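Local structure of putative peptidase (Bacteroides fragilis, 5DYN) at residues 59-62 against 63-66. The protein is probably a clostripain-family (C11) cysteine protease of clan CD that activates the Bacteroides fragilis toxin by cleavage, represented here by an N-terminal fragment of the enzyme. Numbering follows the deposited sequence.
Sequences DYSA and PRLI. With NA (sodium ion), chain D.
Asp-59 OD1 is gripped by three donors, two from Ser-61 and one from Arg-64 at the start of the next strand. Arg-64 NH1 meets Asp-59 OD1 at 2.9 Å from the syn side, tilted well out of the carboxylate plane. From above the opposite face of that plane comes Ser-61 N, 3.2 Å from Asp-59 OD1, in the bond that closes an Asx turn. Ser-61 OG joins it on the same side, 3.0 Å from Asp-59 OD1. The other carboxylate oxygen completes an end-on, two-pronged salt bridge: Arg-64 NH2 lies 2.7 Å from Asp-59 OD2 in a nearly straight bond. Both acceptors sit close to the guanidinium plane, but the two flat groups are turned 31° apart, so the fork is twisted. Arg-64 NH1 also donates to Ala-62 O at 2.8 Å, in a more bent bond (144°), and the three bonds together fix the rotation of the guanidinium. With CG between the backbone N and carbonyl carbon and a further bend at chi2 (-142°), the arginine turns its end back toward the loop. The carbonyls of the same loop serve a metal: Asp-59 O and Ser-61 O bind a sodium ion at 2.5 Å and 2.8 Å, respectively, and Gln-25, Asp-58 and Glu-86 complete the site. The Asx turn thus shapes the backbone between two of the ligands. This surface loop is the connection of a beta hairpin in the mixed sheet, joining strand 51-58 to its antiparallel neighbour 64-70, where the backbone of Arg-64 pairs with Ile-57 and that of Leu-65 with Ile-81 on strand 76-83.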
loop_
_atom_site.group_PDB
_atom_site.type_symbol
_atom_site.label_atom_id
_atom_site.label_comp_id
_atom_site.label_asym_id
_atom_site.label_seq_id
_atom_site.Cartn_x
_atom_site.Cartn_y
_atom_site.Cartn_z
ATOM N N ASP A 59 -10.040 -4.571 16.487
ATOM C CA ASP A 59 -10.221 -5.982 16.156
ATOM C C ASP A 59 -11.647 -6.439 16.455
ATOM O O ASP A 59 -12.605 -5.807 16.018
ATOM C CB ASP A 59 -9.205 -6.847 16.911
ATOM C CG ASP A 59 -8.977 -6.378 18.332
ATOM O OD1 ASP A 59 -9.863 -5.702 18.894
ATOM O OD2 ASP A 59 -7.906 -6.687 18.888
ATOM N N TYR A 60 -11.793 -7.536 17.191
ATOM C CA TYR A 60 -13.124 -8.033 17.524
ATOM C C TYR A 60 -13.607 -7.484 18.861
ATOM O O TYR A 60 -14.629 -7.919 19.386
ATOM C CB TYR A 60 -13.147 -9.562 17.545
ATOM C CG TYR A 60 -13.075 -10.186 16.172
ATOM C CD1 TYR A 60 -13.269 -9.418 15.029
ATOM C CD2 TYR A 60 -12.820 -11.543 16.017
ATOM C CE1 TYR A 60 -13.207 -9.981 13.772
ATOM C CE2 TYR A 60 -12.753 -12.118 14.760
ATOM C CZ TYR A 60 -12.948 -11.330 13.642
ATOM O OH TYR A 60 -12.882 -11.890 12.389
ATOM N N SER A 61 -12.864 -6.529 19.407
ATOM C CA SER A 61 -13.296 -5.813 20.601
ATOM C C SER A 61 -13.158 -4.310 20.375
ATOM O O SER A 61 -12.709 -3.879 19.312
ATOM C CB SER A 61 -12.495 -6.259 21.829
ATOM O OG SER A 61 -11.102 -6.228 21.579
ATOM N N ALA A 62 -13.550 -3.522 21.372
ATOM C CA ALA A 62 -13.603 -2.065 21.249
ATOM C C ALA A 62 -12.286 -1.460 20.770
ATOM O O ALA A 62 -11.213 -1.874 21.208
ATOM C CB ALA A 62 -14.006 -1.444 22.580
ATOM N N PRO A 63 -12.370 -0.480 19.856
ATOM C CA PRO A 63 -11.189 0.213 19.333
ATOM C C PRO A 63 -10.391 0.878 20.444
ATOM O O PRO A 63 -10.956 1.226 21.480
ATOM C CB PRO A 63 -11.782 1.261 18.384
ATOM C CG PRO A 63 -13.120 0.728 18.015
ATOM C CD PRO A 63 -13.613 0.005 19.232
ATOM N N ARG A 64 -9.093 1.049 20.231
ATOM C CA ARG A 64 -8.247 1.671 21.235
ATOM C C ARG A 64 -6.978 2.247 20.619
ATOM O O ARG A 64 -6.336 1.619 19.779
ATOM C CB ARG A 64 -7.896 0.657 22.328
ATOM C CG ARG A 64 -7.338 -0.650 21.793
ATOM C CD ARG A 64 -7.827 -1.839 22.595
ATOM N NE ARG A 64 -7.266 -3.096 22.106
ATOM C CZ ARG A 64 -7.855 -3.890 21.217
ATOM N NH1 ARG A 64 -9.038 -3.571 20.713
ATOM N NH2 ARG A 64 -7.262 -5.012 20.839
ATOM N N LEU A 65 -6.635 3.461 21.034
ATOM C CA LEU A 65 -5.387 4.078 20.620
ATOM C C LEU A 65 -4.374 3.979 21.751
ATOM O O LEU A 65 -4.595 4.501 22.844
ATOM C CB LEU A 65 -5.598 5.539 20.224
ATOM C CG LEU A 65 -4.316 6.267 19.815
ATOM C CD1 LEU A 65 -3.660 5.558 18.639
ATOM C CD2 LEU A 65 -4.599 7.723 19.488
ATOM N N ILE A 66 -3.268 3.298 21.483
ATOM C CA ILE A 66 -2.248 3.081 22.494
ATOM C C ILE A 66 -0.890 3.586 22.032
ATOM O O ILE A 66 -0.717 3.969 20.876
ATOM C CB ILE A 66 -2.122 1.589 22.861
ATOM C CG1 ILE A 66 -1.509 0.809 21.698
ATOM C CG2 ILE A 66 -3.476 1.013 23.255
ATOM C CD1 ILE A 66 -1.404 -0.673 21.949
HETATM NA NA NA D . -13.977 -3.913 16.768
#